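Local coordinates for Di-haem cytochrome c peroxidase family protein (Burkholderia thailandensis E264, PDB 6NX0) that probably acts as a diheme cytochrome c peroxidase, moving electrons through two covalently bound hemes c, and displays an atypically stable bis-Fe(IV) state, at residues S270-Y275 and L454-D459; V375-S380 and G464-A469; F396-S401 and T438-T443. One frame throughout, in Å; residues are numbered along the deposited sequence.

In the fold
Contact 1 is largely buried; contacts 2 and 3 are partly buried. Contacts 1 and 2 adjoin, their centres about 13 Å apart: both draw on the end of helix 444-455 or the chain beyond it, and Arg455 and Thr458 of the first meet Pro467 and Met466 of the second. Contact 3 lies about 26 and 24 Å, centre to centre, from contacts 1 and 2, where the end of helix 390-399 meets the loop leading into helix 444-455. The chemistry changes with place: helix capping and a main-chain bond in contact 1, apolar side chains in contact 2, an asparagine amide gripping backbone in contact 3. Contacts 2 and 3 touch the same heme, at a propionate and at the iron.

Contact 1 of 3, residues S270-Y275 and L454-D459; sequences SRYDAY and LRTLTD
Thr456 CG2 comes obliquely to the guanidinium of Arg271, 3.8 Å from Arg271 NH1, and a water lies at the edge of that group, in its plane, weakly bonded to NH1 and donating to Arg455 O. Glu286 forms a salt bridge with NH2. The Tyr272 ring meets Leu457 CD2 obliquely too; CD2 also packs 3.5 Å from Tyr272 CB, and the two side chains run side by side in the same direction. Phe319 meets this ring edge-to-face, and Ser317 is hydrogen-bonded to its hydroxyl. The first turn of helix 271-276 here docks on the type I turn Arg455-Thr458, joining the helix to the chain after helix 444-455. Tyr272 N donates to Thr456 O at 2.9 Å (161° at the hydrogen), and a second water links Arg271 N to Thr458 O. Ser270 CB packs against two carbonyl oxygens, 3.2 Å from each of Thr456 O and Thr458 O. A capping box closes the helix start: Asp273 N donates to Ser270 OG at 3.1 Å, with OG lodged between backbone N and carbonyl carbon (chi1 71°). Asp273 OD2 takes Ser270 N on its anti lone pair and Ser270 OG, at 2.8 Å, from above the carboxylate plane. The salt bridge from Arg373 to Asp273 OD1 may ease the closeness of the Asp273 and Asp459 carboxylates, the latter bonded to Ser269 OG.

Contact 2 of 3, residues V375-S380 and G464-A469; sequences VAIKES and GLMPTA. With HEC (heme c), chain C.
A weak hydrogen bond runs from Lys378 NZ to propionate oxygen O1A of heme c at 3.2 Å, and it forms on the heme side of 375-380, whereas Ala376 and Ile377 meet Leu465, Met466 and Pro467. The lysine chain bends at chi3 (65°), which brings CE to 3.3 Å from heme O1A, and the turn at chi4 sets NZ beside the same oxygen; a methylene as well as the ammonium lies against the carboxylate, and the positive charge would be expected to stabilise the ionised propionate. Val375 lines the same heme, its CG2 3.9 Å from the methyl carbon CMA. Met382 N and His383 ND1 are also hydrogen-bonded to this heme. A short 3-10 segment, 375-377, forms part of the pocket wall, with Lys378, which follows it, returning its N to Val375 O; the loop after helix 444-455 backs this segment at Ala376 and Ile377. No hydrogen bond joins 375-380 to 464-469; the interface is apolar. Met466 SD rests 3.6 Å from Ala376 CB, which points toward 464-469. Ile377 CG2, anti to the carbonyl carbon and beside the backbone N, touches two residues, with Met466 CG at 3.8 Å and Leu465 CB at 3.9 Å. Both of those side chains run obliquely across the isoleucine. Ile377 O accepts from Arg130 NH2, four residues past His126, an axial ligand of the other heme. Pro467 brings its ring carbon CD to 3.7 Å from Ala376 O, while its own carbonyl accepts from Arg455 NH1.

Contact 3 of 3, residues F396-S401 and T438-T443; sequences FYNTRS and TPPAMT. With HEC (heme c), chain C.
Two hydrogen bonds from the side-chain amide of Asn398 carry this contact, both to the backbone of Met442. Asn398 OD1 accepts from Met442 N at 2.9 Å, with a bent N-H...O angle of 141° and the donor tilted modestly from the carbonyl plane. Asn398 ND2 donates to Met442 O, also at 2.9 Å; the acceptor lies close to the amide plane of Asn398, while the nitrogen stands well above the carbonyl plane of Met442. CG stands anti to the backbone N (chi1 -163°), and the paired hydrogen bonds beyond it hold the amide against the loop and fix its rotation. Water adds a second polar link, accepting from Ala441 N and donating to Asn398 O at 2.7 Å. Van der Waals contacts lie beside these bonds. Pro440 CB sits 3.4 Å from Asn398 O, and its ring runs alongside Thr399, whose CG2 is 4.0 Å from Pro440 CB; the threonine hydroxyl is hydrogen-bonded to Trp407. Met442 CB comes within 3.4 Å of Asn398 OD1. Metal coordination belongs to the neighbouring residue, Tyr397, which binds the heme iron through OH at 2.0 Å. One face of its ring, off-centre toward the rim, overlies heme C4B, and heme ND lies at the ring edge, in plane. His305 NE2 supplies the other axial ligand. Asn398 therefore anchors helix 390-399 to the loop before helix 444-455 directly beside the iron-binding tyrosine, and the side chain of Met442 lies about 6 Å from that of Cys301, a covalent attachment point of the same heme. Such histidine-tyrosine axial ligation of a heme c recalls the six-coordinate heme of the diheme enzyme that matures methylamine dehydrogenase, which likewise reaches a bis-Fe(IV) state.

Contact 1 of 3, residues S270-Y275 and L454-D459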
loop_
_atom_site.group_PDB
_atom_site.type_symbol
_atom_site.label_atom_id
_atom_site.label_comp_id
_atom_site.label_asym_id
_atom_site.label_seq_id
_atom_site.Cartn_x
_atom_site.Cartn_y
_atom_site.Cartn_z
ATOM N N SER A 270 -0.791 -17.931 -4.997
ATOM C CA SER A 270 0.186 -18.264 -3.974
ATOM C C SER A 270 -0.081 -19.655 -3.411
ATOM O O SER A 270 -1.138 -20.252 -3.636
ATOM C CB SER A 270 0.158 -17.239 -2.848
ATOM O OG SER A 270 -1.028 -17.374 -2.078
ATOM N N ARG A 271 0.885 -20.152 -2.634
ATOM C CA ARG A 271 0.674 -21.422 -1.934
ATOM C C ARG A 271 -0.422 -21.296 -0.881
ATOM O O ARG A 271 -1.170 -22.254 -0.662
ATOM C CB ARG A 271 1.987 -21.930 -1.336
ATOM C CG ARG A 271 2.899 -22.517 -2.424
ATOM C CD ARG A 271 4.218 -23.115 -1.885
ATOM N NE ARG A 271 3.990 -24.029 -0.763
ATOM C CZ ARG A 271 4.223 -23.747 0.520
ATOM N NH1 ARG A 271 4.746 -22.587 0.904
ATOM N NH2 ARG A 271 3.944 -24.654 1.437
ATOM N N TYR A 272 -0.578 -20.119 -0.259
ATOM C CA TYR A 272 -1.726 -19.916 0.613
ATOM C C TYR A 272 -3.035 -20.071 -0.163
ATOM O O TYR A 272 -3.993 -20.678 0.345
ATOM C CB TYR A 272 -1.633 -18.545 1.290
ATOM C CG TYR A 272 -2.872 -18.211 2.084
ATOM C CD1 TYR A 272 -3.034 -18.696 3.371
ATOM C CD2 TYR A 272 -3.877 -17.419 1.541
ATOM C CE1 TYR A 272 -4.179 -18.388 4.114
ATOM C CE2 TYR A 272 -5.026 -17.121 2.260
ATOM C CZ TYR A 272 -5.165 -17.610 3.550
ATOM O OH TYR A 272 -6.294 -17.321 4.295
ATOM N N ASP A 273 -3.098 -19.543 -1.390
ATOM C CA ASP A 273 -4.309 -19.688 -2.205
ATOM C C ASP A 273 -4.558 -21.147 -2.573
ATOM O O ASP A 273 -5.710 -21.589 -2.637
ATOM C CB ASP A 273 -4.212 -18.825 -3.458
ATOM C CG ASP A 273 -4.163 -17.353 -3.132
ATOM O OD1 ASP A 273 -5.064 -16.887 -2.384
ATOM O OD2 ASP A 273 -3.216 -16.679 -3.593
ATOM N N ALA A 274 -3.497 -21.917 -2.800
ATOM C CA ALA A 274 -3.684 -23.337 -3.087
ATOM C C ALA A 274 -4.168 -24.086 -1.855
ATOM O O ALA A 274 -4.889 -25.086 -1.978
ATOM C CB ALA A 274 -2.378 -23.933 -3.603
ATOM N N TYR A 275 -3.773 -23.628 -0.668
ATOM C CA TYR A 275 -4.264 -24.196 0.583
ATOM C C TYR A 275 -5.736 -23.856 0.806
ATOM O O TYR A 275 -6.496 -24.687 1.317
ATOM C CB TYR A 275 -3.403 -23.691 1.738
ATOM C CG TYR A 275 -4.057 -23.750 3.093
ATOM C CD1 TYR A 275 -4.079 -24.930 3.824
ATOM C CD2 TYR A 275 -4.644 -22.619 3.651
ATOM C CE1 TYR A 275 -4.676 -24.988 5.073
ATOM C CE2 TYR A 275 -5.241 -22.668 4.903
ATOM C CZ TYR A 275 -5.250 -23.856 5.605
ATOM O OH TYR A 275 -5.843 -23.911 6.849
ATOM N N LEU A 454 3.976 -15.820 6.277
ATOM C CA LEU A 454 3.891 -14.717 5.314
ATOM C C LEU A 454 4.511 -15.092 3.977
ATOM O O LEU A 454 4.095 -14.587 2.930
ATOM C CB LEU A 454 4.558 -13.472 5.880
ATOM C CG LEU A 454 3.822 -12.874 7.095
ATOM C CD1 LEU A 454 4.605 -11.663 7.626
ATOM C CD2 LEU A 454 2.377 -12.511 6.736
ATOM N N ARG A 455 5.509 -15.969 3.990
ATOM C CA ARG A 455 6.124 -16.381 2.736
ATOM C C ARG A 455 5.186 -17.227 1.874
ATOM O O ARG A 455 5.400 -17.329 0.662
ATOM C CB ARG A 455 7.430 -17.123 3.058
ATOM C CG ARG A 455 8.511 -16.249 3.657
ATOM C CD ARG A 455 9.626 -17.091 4.342
ATOM N NE ARG A 455 10.262 -18.011 3.393
ATOM C CZ ARG A 455 11.259 -17.684 2.572
ATOM N NH1 ARG A 455 11.757 -16.458 2.575
ATOM N NH2 ARG A 455 11.748 -18.606 1.733
ATOM N N THR A 456 4.119 -17.803 2.442
ATOM C CA THR A 456 3.138 -18.523 1.630
ATOM C C THR A 456 2.245 -17.601 0.807
ATOM O O THR A 456 1.479 -18.084 -0.039
ATOM C CB THR A 456 2.232 -19.428 2.491
ATOM O OG1 THR A 456 1.238 -18.653 3.199
ATOM C CG2 THR A 456 3.045 -20.300 3.455
ATOM N N LEU A 457 2.315 -16.290 1.034
ATOM C CA LEU A 457 1.451 -15.346 0.341
ATOM C C LEU A 457 2.083 -14.792 -0.936
ATOM O O LEU A 457 1.540 -13.867 -1.542
ATOM C CB LEU A 457 1.092 -14.184 1.272
ATOM C CG LEU A 457 0.649 -14.549 2.683
ATOM C CD1 LEU A 457 0.249 -13.306 3.461
ATOM C CD2 LEU A 457 -0.500 -15.540 2.636
ATOM N N THR A 458 3.217 -15.329 -1.350
ATOM C CA THR A 458 3.865 -14.893 -2.580
ATOM C C THR A 458 3.244 -15.570 -3.798
ATOM O O THR A 458 3.122 -16.798 -3.847
ATOM C CB THR A 458 5.347 -15.220 -2.489
ATOM O OG1 THR A 458 5.894 -14.583 -1.331
ATOM C CG2 THR A 458 6.083 -14.782 -3.725
ATOM N N ASP A 459 2.858 -14.763 -4.784
ATOM C CA ASP A 459 2.323 -15.297 -6.022
ATOM C C ASP A 459 3.382 -16.136 -6.726
ATOM O O ASP A 459 4.589 -15.917 -6.578
ATOM C CB ASP A 459 1.796 -14.155 -6.891
ATOM C CG ASP A 459 0.382 -13.803 -6.548
ATOM O OD1 ASP A 459 -0.516 -14.619 -6.836
ATOM O OD2 ASP A 459 0.144 -12.733 -5.971
HETATM O O HOH W 1 3.626 -19.189 -2.880
HETATM O O HOH W 2 5.416 -19.742 -0.872
#

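Contact 2 of 3, residues V375-S380 and G464-A469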
loop_
_atom_site.group_PDB
_atom_site.type_symbol
_atom_site.label_atom_id
_atom_site.label_comp_id
_atom_site.label_asym_id
_atom_site.label_seq_id
_atom_site.Cartn_x
_atom_site.Cartn_y
_atom_site.Cartn_z
ATOM N N VAL A 375 4.504 -9.848 0.305
ATOM C CA VAL A 375 5.360 -9.053 1.193
ATOM C C VAL A 375 6.784 -9.582 1.214
ATOM O O VAL A 375 7.742 -8.808 1.326
ATOM C CB VAL A 375 4.736 -8.981 2.607
ATOM C CG1 VAL A 375 4.753 -10.336 3.298
ATOM C CG2 VAL A 375 5.425 -7.883 3.454
ATOM N N ALA A 376 6.965 -10.901 1.058
ATOM C CA ALA A 376 8.283 -11.488 1.276
ATOM C C ALA A 376 9.277 -11.230 0.143
ATOM O O ALA A 376 10.442 -11.625 0.271
ATOM C CB ALA A 376 8.127 -12.994 1.494
ATOM N N ILE A 377 8.874 -10.572 -0.950
ATOM C CA ILE A 377 9.783 -10.231 -2.044
ATOM C C ILE A 377 10.152 -8.761 -2.044
ATOM O O ILE A 377 10.926 -8.325 -2.916
ATOM C CB ILE A 377 9.214 -10.635 -3.423
ATOM C CG1 ILE A 377 8.014 -9.770 -3.836
ATOM C CG2 ILE A 377 8.852 -12.113 -3.451
ATOM C CD1 ILE A 377 7.470 -10.081 -5.204
ATOM N N LYS A 378 9.650 -7.983 -1.089
ATOM C CA LYS A 378 9.973 -6.564 -1.047
ATOM C C LYS A 378 11.392 -6.349 -0.535
ATOM O O LYS A 378 11.908 -7.109 0.284
ATOM C CB LYS A 378 8.987 -5.811 -0.152
ATOM C CG LYS A 378 7.566 -5.812 -0.663
ATOM C CD LYS A 378 6.578 -5.448 0.413
ATOM C CE LYS A 378 6.733 -4.022 0.919
ATOM N NZ LYS A 378 5.890 -3.071 0.151
ATOM N N GLU A 379 12.020 -5.283 -1.022
ATOM C CA GLU A 379 13.367 -4.921 -0.597
ATOM C C GLU A 379 13.399 -4.060 0.660
ATOM O O GLU A 379 14.440 -4.000 1.329
ATOM C CB GLU A 379 14.099 -4.208 -1.742
ATOM C CG GLU A 379 14.357 -5.132 -2.927
ATOM C CD GLU A 379 15.052 -4.449 -4.077
ATOM O OE1 GLU A 379 14.908 -3.226 -4.236
ATOM O OE2 GLU A 379 15.762 -5.140 -4.832
ATOM N N SER A 380 12.289 -3.404 1.002
ATOM C CA SER A 380 12.169 -2.649 2.239
ATOM C C SER A 380 10.701 -2.616 2.611
ATOM O O SER A 380 9.822 -2.856 1.777
ATOM C CB SER A 380 12.763 -1.237 2.123
ATOM O OG SER A 380 12.031 -0.475 1.186
ATOM N N GLY A 464 10.876 -17.102 -6.423
ATOM C CA GLY A 464 12.334 -17.087 -6.493
ATOM C C GLY A 464 12.982 -15.818 -5.982
ATOM O O GLY A 464 14.198 -15.804 -5.768
ATOM N N LEU A 465 12.209 -14.757 -5.769
ATOM C CA LEU A 465 12.770 -13.536 -5.230
ATOM C C LEU A 465 12.766 -13.490 -3.711
ATOM O O LEU A 465 13.385 -12.597 -3.126
ATOM C CB LEU A 465 12.001 -12.313 -5.753
ATOM C CG LEU A 465 12.061 -12.053 -7.258
ATOM C CD1 LEU A 465 11.252 -10.797 -7.596
ATOM C CD2 LEU A 465 13.501 -11.920 -7.701
ATOM N N MET A 466 12.050 -14.387 -3.051
ATOM C CA MET A 466 12.162 -14.459 -1.613
ATOM C C MET A 466 13.578 -14.894 -1.238
ATOM O O MET A 466 14.208 -15.659 -1.969
ATOM C CB MET A 466 11.153 -15.453 -1.050
ATOM C CG MET A 466 9.702 -15.136 -1.366
ATOM S SD MET A 466 8.558 -16.092 -0.327
ATOM C CE MET A 466 8.778 -17.728 -1.013
ATOM N N PRO A 467 14.103 -14.438 -0.108
ATOM C CA PRO A 467 15.363 -15.019 0.360
ATOM C C PRO A 467 15.157 -16.499 0.610
ATOM O O PRO A 467 14.090 -16.925 1.065
ATOM C CB PRO A 467 15.657 -14.249 1.645
ATOM C CG PRO A 467 14.331 -13.782 2.121
ATOM C CD PRO A 467 13.507 -13.540 0.903
ATOM N N THR A 468 16.178 -17.304 0.297
ATOM C CA THR A 468 16.020 -18.725 0.561
ATOM C C THR A 468 16.200 -19.029 2.033
ATOM O O THR A 468 15.628 -20.008 2.519
ATOM C CB THR A 468 16.979 -19.553 -0.293
ATOM O OG1 THR A 468 18.282 -18.980 -0.210
ATOM C CG2 THR A 468 16.547 -19.556 -1.743
ATOM N N ALA A 469 16.959 -18.197 2.748
ATOM C CA ALA A 469 16.956 -18.176 4.206
ATOM C C ALA A 469 15.884 -17.194 4.661
ATOM O O ALA A 469 15.965 -16.006 4.324
ATOM C CB ALA A 469 18.308 -17.763 4.732
HETATM FE FE HEC C . 0.898 -5.009 10.436
HETATM C CHA HEC C . 2.460 -2.989 8.149
HETATM C CHB HEC C . 2.912 -7.632 9.509
HETATM C CHC HEC C . -0.179 -6.829 13.136
HETATM C CHD HEC C . -1.379 -2.570 11.150
HETATM N NA HEC C . 2.357 -5.274 9.050
HETATM C C1A HEC C . 2.811 -4.306 8.174
HETATM C C2A HEC C . 3.915 -4.878 7.448
HETATM C C3A HEC C . 3.968 -6.180 7.750
HETATM C C4A HEC C . 2.991 -6.459 8.773
HETATM C CMA HEC C . 5.020 -7.192 7.302
HETATM C CAA HEC C . 4.702 -4.163 6.326
HETATM C CBA HEC C . 4.045 -4.374 4.973
HETATM C CGA HEC C . 4.668 -3.612 3.827
HETATM O O1A HEC C . 4.024 -3.648 2.734
HETATM O O2A HEC C . 5.584 -2.769 4.034
HETATM N NB HEC C . 1.253 -6.856 11.168
HETATM C C1B HEC C . 2.092 -7.812 10.589
HETATM C C2B HEC C . 2.054 -9.006 11.412
HETATM C C3B HEC C . 1.260 -8.781 12.457
HETATM C C4B HEC C . 0.708 -7.444 12.292
HETATM C CMB HEC C . 2.793 -10.322 11.053
HETATM C CAB HEC C . 0.984 -9.685 13.686
HETATM C CBB HEC C . 2.298 -9.986 14.442
HETATM N NC HEC C . -0.555 -4.788 11.819
HETATM C C1C HEC C . -0.786 -5.628 12.892
HETATM C C2C HEC C . -1.835 -5.044 13.680
HETATM C C3C HEC C . -2.239 -3.916 13.081
HETATM C C4C HEC C . -1.415 -3.708 11.914
HETATM C CMC HEC C . -2.400 -5.754 14.930
HETATM C CAC HEC C . -3.491 -3.087 13.411
HETATM C CBC HEC C . -3.331 -2.514 14.835
HETATM N ND HEC C . 0.575 -3.152 9.725
HETATM C C1D HEC C . -0.434 -2.302 10.191
HETATM C C2D HEC C . -0.207 -0.999 9.638
HETATM C C3D HEC C . 1.008 -1.090 8.799
HETATM C C4D HEC C . 1.416 -2.467 8.852
HETATM C CMD HEC C . -1.033 0.265 9.858
HETATM C CAD HEC C . 1.680 0.053 8.027
HETATM C CBD HEC C . 2.606 0.780 8.981
HETATM C CGD HEC C . 3.577 1.660 8.235
HETATM O O1D HEC C . 3.665 1.542 6.988
HETATM O O2D HEC C . 4.384 2.352 8.922
#

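Contact 3 of 3, residues F396-S401 and T438-T443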
loop_
_atom_site.group_PDB
_atom_site.type_symbol
_atom_site.label_atom_id
_atom_site.label_comp_id
_atom_site.label_asym_id
_atom_site.label_seq_id
_atom_site.Cartn_x
_atom_site.Cartn_y
_atom_site.Cartn_z
ATOM N N PHE A 396 9.267 -6.373 15.145
ATOM C CA PHE A 396 8.913 -5.064 15.685
ATOM C C PHE A 396 7.646 -5.142 16.533
ATOM O O PHE A 396 7.568 -4.538 17.602
ATOM C CB PHE A 396 8.738 -4.078 14.520
ATOM C CG PHE A 396 8.075 -2.778 14.894
ATOM C CD1 PHE A 396 8.792 -1.784 15.540
ATOM C CD2 PHE A 396 6.723 -2.562 14.605
ATOM C CE1 PHE A 396 8.177 -0.593 15.884
ATOM C CE2 PHE A 396 6.126 -1.361 14.968
ATOM C CZ PHE A 396 6.848 -0.406 15.590
ATOM N N TYR A 397 6.637 -5.863 16.056
ATOM C CA TYR A 397 5.388 -5.971 16.806
ATOM C C TYR A 397 5.605 -6.602 18.162
ATOM O O TYR A 397 4.938 -6.230 19.134
ATOM C CB TYR A 397 4.366 -6.785 16.037
ATOM C CG TYR A 397 3.824 -6.074 14.835
ATOM C CD1 TYR A 397 2.768 -5.180 14.961
ATOM C CD2 TYR A 397 4.352 -6.303 13.573
ATOM C CE1 TYR A 397 2.257 -4.534 13.855
ATOM C CE2 TYR A 397 3.841 -5.666 12.459
ATOM C CZ TYR A 397 2.803 -4.778 12.613
ATOM O OH TYR A 397 2.277 -4.142 11.539
ATOM N N ASN A 398 6.531 -7.549 18.248
ATOM C CA ASN A 398 6.672 -8.299 19.485
ATOM C C ASN A 398 7.337 -7.492 20.598
ATOM O O ASN A 398 6.995 -7.676 21.775
ATOM C CB ASN A 398 7.464 -9.577 19.220
ATOM C CG ASN A 398 7.312 -10.592 20.317
ATOM O OD1 ASN A 398 6.241 -10.726 20.917
ATOM N ND2 ASN A 398 8.395 -11.335 20.586
ATOM N N THR A 399 8.315 -6.628 20.285
ATOM C CA THR A 399 9.045 -5.948 21.349
ATOM C C THR A 399 9.079 -4.423 21.211
ATOM O O THR A 399 9.832 -3.770 21.932
ATOM C CB THR A 399 10.473 -6.505 21.499
ATOM O OG1 THR A 399 11.244 -6.357 20.299
ATOM C CG2 THR A 399 10.432 -7.981 21.899
ATOM N N ARG A 400 8.275 -3.829 20.316
ATOM C CA ARG A 400 8.128 -2.373 20.300
ATOM C C ARG A 400 7.835 -1.832 21.695
ATOM O O ARG A 400 8.445 -0.852 22.140
ATOM C CB ARG A 400 6.989 -1.969 19.344
ATOM C CG ARG A 400 6.846 -0.442 19.174
ATOM C CD ARG A 400 5.461 -0.000 18.670
ATOM N NE ARG A 400 4.516 0.091 19.761
ATOM C CZ ARG A 400 3.239 0.405 19.626
ATOM N NH1 ARG A 400 2.716 0.678 18.443
ATOM N NH2 ARG A 400 2.477 0.450 20.698
ATOM N N SER A 401 6.889 -2.467 22.389
ATOM C CA SER A 401 6.406 -1.962 23.670
ATOM C C SER A 401 7.279 -2.397 24.839
ATOM O O SER A 401 7.426 -1.635 25.806
ATOM C CB SER A 401 4.963 -2.423 23.898
ATOM O OG SER A 401 4.855 -3.836 24.007
ATOM N N THR A 438 7.496 -6.644 31.308
ATOM C CA THR A 438 6.616 -7.745 30.977
ATOM C C THR A 438 7.252 -8.565 29.859
ATOM O O THR A 438 7.892 -7.999 28.964
ATOM C CB THR A 438 5.247 -7.226 30.521
ATOM O OG1 THR A 438 4.642 -6.458 31.572
ATOM C CG2 THR A 438 4.302 -8.380 30.129
ATOM N N PRO A 439 7.118 -9.889 29.873
ATOM C CA PRO A 439 7.594 -10.668 28.739
ATOM C C PRO A 439 6.820 -10.287 27.497
ATOM O O PRO A 439 5.622 -9.959 27.571
ATOM C CB PRO A 439 7.301 -12.118 29.152
ATOM C CG PRO A 439 6.938 -12.071 30.589
ATOM C CD PRO A 439 6.387 -10.725 30.838
ATOM N N PRO A 440 7.452 -10.330 26.330
ATOM C CA PRO A 440 6.692 -10.142 25.094
ATOM C C PRO A 440 5.692 -11.266 24.870
ATOM O O PRO A 440 5.803 -12.372 25.419
ATOM C CB PRO A 440 7.775 -10.123 24.009
ATOM C CG PRO A 440 8.934 -10.794 24.605
ATOM C CD PRO A 440 8.887 -10.502 26.067
ATOM N N ALA A 441 4.700 -10.972 24.024
ATOM C CA ALA A 441 3.630 -11.926 23.752
ATOM C C ALA A 441 4.141 -13.205 23.090
ATOM O O ALA A 441 3.555 -14.274 23.290
ATOM C CB ALA A 441 2.557 -11.289 22.873
ATOM N N MET A 442 5.204 -13.114 22.280
ATOM C CA MET A 442 5.675 -14.217 21.451
ATOM C C MET A 442 7.148 -14.516 21.700
ATOM O O MET A 442 7.915 -13.669 22.162
ATOM C CB MET A 442 5.459 -13.892 19.978
ATOM C CG MET A 442 4.024 -13.942 19.582
ATOM S SD MET A 442 3.754 -13.605 17.856
ATOM C CE MET A 442 4.085 -11.867 17.790
ATOM N N THR A 443 7.559 -15.749 21.357
ATOM C CA THR A 443 8.962 -16.124 21.373
ATOM C C THR A 443 9.602 -15.829 20.020
ATOM O O THR A 443 8.917 -15.574 19.026
ATOM C CB THR A 443 9.113 -17.603 21.655
ATOM O OG1 THR A 443 8.497 -18.307 20.582
ATOM C CG2 THR A 443 8.417 -17.984 22.964
HETATM FE FE HEC C . 0.898 -5.009 10.436
HETATM C CHA HEC C . 2.460 -2.989 8.149
HETATM C CHB HEC C . 2.912 -7.632 9.509
HETATM C CHC HEC C . -0.179 -6.829 13.136
HETATM C CHD HEC C . -1.379 -2.570 11.150
HETATM N NA HEC C . 2.357 -5.274 9.050
HETATM C C1A HEC C . 2.811 -4.306 8.174
HETATM C C2A HEC C . 3.915 -4.878 7.448
HETATM C C3A HEC C . 3.968 -6.180 7.750
HETATM C C4A HEC C . 2.991 -6.459 8.773
HETATM C CMA HEC C . 5.020 -7.192 7.302
HETATM C CAA HEC C . 4.702 -4.163 6.326
HETATM C CBA HEC C . 4.045 -4.374 4.973
HETATM C CGA HEC C . 4.668 -3.612 3.827
HETATM O O1A HEC C . 4.024 -3.648 2.734
HETATM O O2A HEC C . 5.584 -2.769 4.034
HETATM N NB HEC C . 1.253 -6.856 11.168
HETATM C C1B HEC C . 2.092 -7.812 10.589
HETATM C C2B HEC C . 2.054 -9.006 11.412
HETATM C C3B HEC C . 1.260 -8.781 12.457
HETATM C C4B HEC C . 0.708 -7.444 12.292
HETATM C CMB HEC C . 2.793 -10.322 11.053
HETATM C CAB HEC C . 0.984 -9.685 13.686
HETATM C CBB HEC C . 2.298 -9.986 14.442
HETATM N NC HEC C . -0.555 -4.788 11.819
HETATM C C1C HEC C . -0.786 -5.628 12.892
HETATM C C2C HEC C . -1.835 -5.044 13.680
HETATM C C3C HEC C . -2.239 -3.916 13.081
HETATM C C4C HEC C . -1.415 -3.708 11.914
HETATM C CMC HEC C . -2.400 -5.754 14.930
HETATM C CAC HEC C . -3.491 -3.087 13.411
HETATM C CBC HEC C . -3.331 -2.514 14.835
HETATM N ND HEC C . 0.575 -3.152 9.725
HETATM C C1D HEC C . -0.434 -2.302 10.191
HETATM C C2D HEC C . -0.207 -0.999 9.638
HETATM C C3D HEC C . 1.008 -1.090 8.799
HETATM C C4D HEC C . 1.416 -2.467 8.852
HETATM C CMD HEC C . -1.033 0.265 9.858
HETATM C CAD HEC C . 1.680 0.053 8.027
HETATM C CBD HEC C . 2.606 0.780 8.981
HETATM C CGD HEC C . 3.577 1.660 8.235
HETATM O O1D HEC C . 3.665 1.542 6.988
HETATM O O2D HEC C . 4.384 2.352 8.922
HETATM O O HOH W 3 4.650 -8.325 23.053
#